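Local coordinates for protein diaminopimelate decarboxylase (Psychromonas ingrahamii, PDB 4XG1) that probably decarboxylates meso-diaminopimelate to L-lysine, the last step of lysine biosynthesis, as a pyridoxal 5'-phosphate-dependent homodimeric enzyme, at residues S233-G238 and L269-E274; P210-L215 and T258-R263. All blocks are in the same frame, centred on the assembly; numbering follows the deposited sequence.

Interaction 1: S233-G238 and L269-E274. With LLP ((2S)-2-amino-6-[[3-hydroxy-2-methyl-5-(phosphonooxymethyl)pyridin-4-yl]methylideneamino]hexanoic acid), chain T.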
loop_
_atom_site.group_PDB
_atom_site.type_symbol
_atom_site.label_atom_id
_atom_site.label_comp_id
_atom_site.label_asym_id
_atom_site.label_seq_id
_atom_site.Cartn_x
_atom_site.Cartn_y
_atom_site.Cartn_z
ATOM N N SER B 233 -33.477 9.255 -13.533
ATOM C CA SER B 233 -33.642 10.364 -12.566
ATOM C C SER B 233 -32.367 11.177 -12.361
ATOM O O SER B 233 -32.426 12.388 -12.050
ATOM C CB SER B 233 -34.105 9.828 -11.216
ATOM O OG SER B 233 -34.987 8.731 -11.398
ATOM N N HIS B 234 -31.209 10.512 -12.504
ATOM C CA HIS B 234 -29.901 11.207 -12.363
ATOM C C HIS B 234 -28.805 10.639 -13.261
ATOM O O HIS B 234 -28.864 9.488 -13.716
ATOM C CB HIS B 234 -29.429 11.201 -10.898
ATOM C CG HIS B 234 -29.106 9.838 -10.370
ATOM N ND1 HIS B 234 -27.895 9.216 -10.599
ATOM C CD2 HIS B 234 -29.845 8.965 -9.633
ATOM C CE1 HIS B 234 -27.908 8.013 -10.052
ATOM N NE2 HIS B 234 -29.074 7.841 -9.447
ATOM N N LEU B 235 -27.824 11.496 -13.501
ATOM C CA LEU B 235 -26.642 11.163 -14.261
ATOM C C LEU B 235 -25.410 11.453 -13.426
ATOM O O LEU B 235 -25.178 12.606 -13.013
ATOM C CB LEU B 235 -26.571 12.027 -15.510
ATOM C CG LEU B 235 -25.307 11.847 -16.362
ATOM C CD1 LEU B 235 -25.282 10.479 -17.016
ATOM C CD2 LEU B 235 -25.257 12.954 -17.394
ATOM N N ASP B 236 -24.633 10.402 -13.177
ATOM C CA ASP B 236 -23.437 10.482 -12.337
ATOM C C ASP B 236 -22.190 10.509 -13.240
ATOM O O ASP B 236 -21.898 9.561 -13.964
ATOM C CB ASP B 236 -23.426 9.256 -11.402
ATOM C CG ASP B 236 -22.294 9.306 -10.359
ATOM O OD1 ASP B 236 -21.196 9.837 -10.626
ATOM O OD2 ASP B 236 -22.479 8.705 -9.292
ATOM N N LEU B 237 -21.467 11.600 -13.188
ATOM C CA LEU B 237 -20.301 11.793 -14.030
ATOM C C LEU B 237 -18.938 11.435 -13.412
ATOM O O LEU B 237 -17.889 11.760 -13.959
ATOM C CB LEU B 237 -20.277 13.249 -14.478
ATOM C CG LEU B 237 -21.470 13.580 -15.357
ATOM C CD1 LEU B 237 -21.506 15.074 -15.649
ATOM C CD2 LEU B 237 -21.426 12.771 -16.657
ATOM N N GLY B 238 -18.958 10.747 -12.278
ATOM C CA GLY B 238 -17.757 10.282 -11.630
ATOM C C GLY B 238 -16.886 11.422 -11.192
ATOM O O GLY B 238 -17.368 12.552 -11.002
ATOM N N LEU B 269 -32.319 17.204 -15.527
ATOM C CA LEU B 269 -31.742 15.938 -15.052
ATOM C C LEU B 269 -30.718 16.195 -13.967
ATOM O O LEU B 269 -29.853 17.075 -14.100
ATOM C CB LEU B 269 -31.076 15.173 -16.179
ATOM C CG LEU B 269 -30.724 13.728 -15.800
ATOM C CD1 LEU B 269 -31.940 12.869 -15.517
ATOM C CD2 LEU B 269 -29.915 13.086 -16.896
ATOM N N LYS B 270 -30.805 15.399 -12.911
ATOM C CA LYS B 270 -29.970 15.627 -11.754
ATOM C C LYS B 270 -28.556 15.139 -12.012
ATOM O O LYS B 270 -28.354 13.991 -12.393
ATOM C CB LYS B 270 -30.524 14.890 -10.536
ATOM C CG LYS B 270 -29.927 15.396 -9.235
ATOM C CD LYS B 270 -30.352 14.546 -8.064
ATOM C CE LYS B 270 -30.095 15.244 -6.760
ATOM N NZ LYS B 270 -30.419 14.355 -5.620
ATOM N N LEU B 271 -27.594 16.004 -11.755
ATOM C CA LEU B 271 -26.197 15.649 -11.949
ATOM C C LEU B 271 -25.460 15.283 -10.645
ATOM O O LEU B 271 -25.436 16.065 -9.690
ATOM C CB LEU B 271 -25.456 16.797 -12.616
ATOM C CG LEU B 271 -25.804 17.083 -14.070
ATOM C CD1 LEU B 271 -24.992 18.278 -14.508
ATOM C CD2 LEU B 271 -25.565 15.881 -14.962
ATOM N N ILE B 272 -24.890 14.084 -10.624
ATOM C CA ILE B 272 -24.069 13.650 -9.523
ATOM C C ILE B 272 -22.612 13.668 -9.927
ATOM O O ILE B 272 -22.245 13.189 -10.994
ATOM C CB ILE B 272 -24.501 12.263 -9.023
ATOM C CG1 ILE B 272 -25.872 12.377 -8.349
ATOM C CG2 ILE B 272 -23.488 11.719 -8.015
ATOM C CD1 ILE B 272 -26.514 11.059 -8.004
ATOM N N PHE B 273 -21.788 14.237 -9.063
ATOM C CA PHE B 273 -20.333 14.264 -9.219
ATOM C C PHE B 273 -19.623 13.584 -8.056
ATOM O O PHE B 273 -20.025 13.695 -6.900
ATOM C CB PHE B 273 -19.838 15.699 -9.259
ATOM C CG PHE B 273 -20.499 16.517 -10.292
ATOM C CD1 PHE B 273 -21.711 17.141 -10.038
ATOM C CD2 PHE B 273 -19.905 16.679 -11.534
ATOM C CE1 PHE B 273 -22.324 17.904 -11.003
ATOM C CE2 PHE B 273 -20.518 17.452 -12.504
ATOM C CZ PHE B 273 -21.729 18.054 -12.234
ATOM N N GLU B 274 -18.510 12.928 -8.374
ATOM C CA GLU B 274 -17.780 12.106 -7.411
ATOM C C GLU B 274 -16.334 12.518 -7.277
ATOM O O GLU B 274 -15.458 11.700 -7.369
ATOM C CB GLU B 274 -17.847 10.657 -7.850
ATOM C CG GLU B 274 -19.229 10.040 -7.909
ATOM C CD GLU B 274 -19.203 8.626 -8.446
ATOM O OE1 GLU B 274 -18.198 8.223 -9.073
ATOM O OE2 GLU B 274 -20.167 7.876 -8.244
HETATM N N1 LLP T . -15.426 7.569 -8.694
HETATM C C2 LLP T . -14.967 6.353 -9.008
HETATM C "C2'" LLP T . -15.943 5.290 -9.447
HETATM C C3 LLP T . -13.518 6.104 -8.884
HETATM O O3 LLP T . -13.001 4.900 -9.219
HETATM C C4 LLP T . -12.636 7.193 -8.450
HETATM C "C4'" LLP T . -11.151 7.050 -8.327
HETATM C C5 LLP T . -13.263 8.492 -8.133
HETATM C C6 LLP T . -14.641 8.593 -8.260
HETATM C "C5'" LLP T . -12.476 9.681 -7.656
HETATM O OP4 LLP T . -11.530 10.098 -8.559
HETATM P P LLP T . -10.607 11.389 -8.341
HETATM O OP1 LLP T . -10.086 11.231 -6.920
HETATM O OP2 LLP T . -9.581 11.421 -9.498
HETATM O OP3 LLP T . -11.463 12.636 -8.635
HETATM N N LLP T . -4.446 5.791 -6.168
HETATM C CA LLP T . -4.461 6.696 -7.390
HETATM C CB LLP T . -5.835 7.324 -7.594
HETATM C CG LLP T . -6.756 6.622 -8.574
HETATM C CD LLP T . -8.146 6.415 -8.014
HETATM C CE LLP T . -9.093 5.904 -9.115
HETATM N NZ LLP T . -10.538 5.831 -8.815
HETATM C C LLP T . -3.493 7.831 -7.160
HETATM O O LLP T . -2.921 7.978 -6.094
HETATM O OXT LLP T . -3.248 8.664 -8.017
#
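Leu235 and Leu271 pair side by side at the middle of two parallel strands, 234-236 and 270-273, neighbours in the TIM barrel and the two strands of a beta-alpha-beta unit. The backbone ladder is regular. Leu235 N donates to Lys270 O (2.8 Å), Leu235 O accepts from Ile272 N, and Leu237 N donates to Ile272 O, so the chain at Leu235 is tied on both its N-H and its C=O. Past the strand ends, Glu274 N donates to Gly238 O (2.9 Å).

Apolar contacts occupy both faces of the sheet. On the outer, helix-covered face the CD2 methyls of Leu235 and Leu271 are 3.8 Å apart, and Leu235 CB also meets Leu269 CD2. Facing the barrel interior, the side chains of His234 and Ile272 cross obliquely: CD1 of Ile272 sits over one imidazole face, displaced toward the rim and nearest ND1 (3.5 Å), a CH-pi contact. CG of His234 stands between the backbone N and the carbonyl carbon (chi1 66°).

The polar group of the contact lies at the C-terminal end of the strands. Asp236 OD1 accepts from Gly238 N at 2.9 Å, an Asx turn that holds this oxygen, while its OD2 comes within 2.7 Å of Glu274 OE2. The two carboxylate planes stand 85° apart. The other oxygen, Glu274 OE1, is 2.9 Å from N1 of the LLP pyridine ring, and Asp80 and Asp198 add further acid groups nearby.

Such proximity of acids suggests that one of the two acid groups, Asp236 or Glu274, probably carries a proton, and the acidic surroundings would be consistent with a protonated pyridine nitrogen, the electron-withdrawing form familiar from PLP chemistry.

Interaction 2: P210-L215 and T258-R263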
loop_
_atom_site.group_PDB
_atom_site.type_symbol
_atom_site.label_atom_id
_atom_site.label_comp_id
_atom_site.label_asym_id
_atom_site.label_seq_id
_atom_site.Cartn_x
_atom_site.Cartn_y
_atom_site.Cartn_z
ATOM N N PRO B 210 -12.601 15.574 -22.481
ATOM C CA PRO B 210 -13.106 14.209 -22.365
ATOM C C PRO B 210 -14.361 14.108 -21.549
ATOM O O PRO B 210 -15.171 13.193 -21.737
ATOM C CB PRO B 210 -11.952 13.448 -21.682
ATOM C CG PRO B 210 -10.810 14.362 -21.632
ATOM C CD PRO B 210 -11.315 15.758 -21.809
ATOM N N PHE B 211 -14.484 14.993 -20.572
ATOM C CA PHE B 211 -15.651 14.955 -19.688
ATOM C C PHE B 211 -16.904 15.291 -20.501
ATOM O O PHE B 211 -17.906 14.584 -20.481
ATOM C CB PHE B 211 -15.453 15.950 -18.544
ATOM C CG PHE B 211 -14.332 15.585 -17.615
ATOM C CD1 PHE B 211 -14.476 14.507 -16.731
ATOM C CD2 PHE B 211 -13.136 16.285 -17.618
ATOM C CE1 PHE B 211 -13.441 14.141 -15.863
ATOM C CE2 PHE B 211 -12.104 15.927 -16.752
ATOM C CZ PHE B 211 -12.246 14.845 -15.886
ATOM N N ILE B 212 -16.783 16.324 -21.313
ATOM C CA ILE B 212 -17.877 16.740 -22.177
ATOM C C ILE B 212 -18.200 15.654 -23.158
ATOM O O ILE B 212 -19.345 15.247 -23.345
ATOM C CB ILE B 212 -17.499 17.998 -22.960
ATOM C CG1 ILE B 212 -17.171 19.161 -22.025
ATOM C CG2 ILE B 212 -18.653 18.398 -23.849
ATOM C CD1 ILE B 212 -18.266 19.527 -21.042
ATOM N N GLU B 213 -17.167 15.179 -23.823
ATOM C CA GLU B 213 -17.369 14.076 -24.747
ATOM C C GLU B 213 -18.158 12.954 -24.114
ATOM O O GLU B 213 -19.071 12.417 -24.717
ATOM C CB GLU B 213 -16.049 13.577 -25.301
ATOM C CG GLU B 213 -16.305 12.672 -26.501
ATOM C CD GLU B 213 -15.123 12.471 -27.437
ATOM O OE1 GLU B 213 -14.038 13.109 -27.281
ATOM O OE2 GLU B 213 -15.293 11.670 -28.370
ATOM N N ALA B 214 -17.817 12.612 -22.886
ATOM C CA ALA B 214 -18.504 11.557 -22.151
ATOM C C ALA B 214 -19.959 11.909 -21.842
ATOM O O ALA B 214 -20.872 11.082 -22.007
ATOM C CB ALA B 214 -17.763 11.275 -20.849
ATOM N N LEU B 215 -20.160 13.135 -21.381
ATOM C CA LEU B 215 -21.504 13.615 -21.154
ATOM C C LEU B 215 -22.416 13.475 -22.392
ATOM O O LEU B 215 -23.466 12.776 -22.357
ATOM C CB LEU B 215 -21.450 15.067 -20.695
ATOM C CG LEU B 215 -22.769 15.804 -20.539
ATOM C CD1 LEU B 215 -23.713 14.970 -19.703
ATOM C CD2 LEU B 215 -22.509 17.132 -19.910
ATOM N N THR B 258 -19.042 24.597 -14.943
ATOM C CA THR B 258 -19.741 25.500 -15.860
ATOM C C THR B 258 -19.854 24.903 -17.256
ATOM O O THR B 258 -20.956 24.865 -17.829
ATOM C CB THR B 258 -19.008 26.862 -16.001
ATOM O OG1 THR B 258 -18.604 27.343 -14.710
ATOM C CG2 THR B 258 -19.915 27.854 -16.590
ATOM N N ALA B 259 -18.741 24.388 -17.783
ATOM C CA ALA B 259 -18.818 23.684 -19.066
ATOM C C ALA B 259 -19.879 22.568 -19.029
ATOM O O ALA B 259 -20.702 22.408 -19.967
ATOM C CB ALA B 259 -17.465 23.128 -19.439
ATOM N N ILE B 260 -19.897 21.810 -17.949
ATOM C CA ILE B 260 -20.836 20.701 -17.866
ATOM C C ILE B 260 -22.265 21.208 -17.777
ATOM O O ILE B 260 -23.208 20.570 -18.318
ATOM C CB ILE B 260 -20.479 19.761 -16.686
ATOM C CG1 ILE B 260 -19.276 18.903 -17.055
ATOM C CG2 ILE B 260 -21.636 18.826 -16.336
ATOM C CD1 ILE B 260 -18.606 18.221 -15.883
ATOM N N ILE B 261 -22.432 22.321 -17.072
ATOM C CA ILE B 261 -23.760 22.884 -16.837
ATOM C C ILE B 261 -24.280 23.532 -18.113
ATOM O O ILE B 261 -25.396 23.209 -18.546
ATOM C CB ILE B 261 -23.711 23.940 -15.727
ATOM C CG1 ILE B 261 -23.175 23.255 -14.486
ATOM C CG2 ILE B 261 -25.073 24.632 -15.555
ATOM C CD1 ILE B 261 -24.217 22.934 -13.455
ATOM N N ASN B 262 -23.442 24.373 -18.726
ATOM C CA ASN B 262 -23.730 24.946 -20.044
ATOM C C ASN B 262 -24.227 23.817 -20.958
ATOM O O ASN B 262 -25.350 23.904 -21.509
ATOM C CB ASN B 262 -22.525 25.669 -20.662
ATOM C CG ASN B 262 -22.086 26.902 -19.865
ATOM O OD1 ASN B 262 -22.830 27.410 -19.036
ATOM N ND2 ASN B 262 -20.870 27.388 -20.125
ATOM N N ARG B 263 -23.471 22.718 -21.053
ATOM C CA ARG B 263 -23.940 21.548 -21.893
ATOM C C ARG B 263 -25.298 20.963 -21.515
ATOM O O ARG B 263 -25.915 20.215 -22.295
ATOM C CB ARG B 263 -22.926 20.376 -21.938
ATOM C CG ARG B 263 -22.038 20.288 -23.161
ATOM C CD ARG B 263 -22.765 20.324 -24.508
ATOM N NE ARG B 263 -23.535 19.121 -24.821
ATOM C CZ ARG B 263 -24.841 19.027 -25.115
ATOM N NH1 ARG B 263 -25.641 20.087 -25.157
ATOM N NH2 ARG B 263 -25.367 17.824 -25.385
#
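Two outer helices of the TIM barrel, 209-227 and 253-262, pack side by side here, with Ile212 and Leu215 of segment 210-215 meeting Ala259, Ile260 and Arg263 of segment 258-263. The segments run roughly parallel, with axes 10.2 Å apart and inclined at 25°, and the contact is carried by side chains that reach across the groove between them.

Ile212 enters with its CD1 methyl. That methyl rests against the Ala259 turn, 3.9 Å from Ala259 O and 4.0 Å from Ala259 CB, and also touches CG1 of Ile260. Its other branch, CG2, lies anti to the backbone N and meets CG of Arg263 at 3.9 Å, the two side chains crossing at a slant. One isoleucine thus reaches from Ala259 to Arg263.

Leu215, one turn further along, uses a single methyl. Its chi1 of 174° directs CG anti to the backbone N. CD2 lies 3.8 Å from Arg263 CB, 3.9 Å from Ile260 O and 4.1 Å from Ile260 CG2. The aliphatic base of Arg263 is therefore gripped by both residues of the first helix. Its chain then bends at chi2 and chi3, and the guanidinium turns to Asp216, next after Leu215 on that same helix, where NE makes a salt bridge. This salt bridge accompanies the hydrocarbon packing at the partly exposed edge of the helix pair.

Toward the barrel wall, Ile260 continues inward onto Leu271 and Phe273 of strand 270-273. Phe211 of helix 209-227 meets Tyr256 of helix 253-262 edge-to-face, a further contact between the two helices, and rests on Ile201 and Leu205 of the loops, so the helix pair is joined both to the strands beneath it and to the loops beside it.

The two contacts are successive layers of one barrel wall. Interaction 1 joins adjacent strands in the buried interior; interaction 2 joins the helices that cover them and is only partly buried. They interlock along the chain, since helix 209-227 leads into strand 234-236, which leads into helix 253-262 and then strand 270-273. The layers meet directly: Leu235 CD2 lies 3.4 Å from Leu215 CD1, and Ile260 CG2 packs on the CD1 methyls of Leu237 and Leu271. Backbone hydrogen bonds and a carboxylate pair at the cofactor dominate the inner contact, whereas the outer one relies on aliphatic branches, supplemented by an arginine salt bridge near solvent.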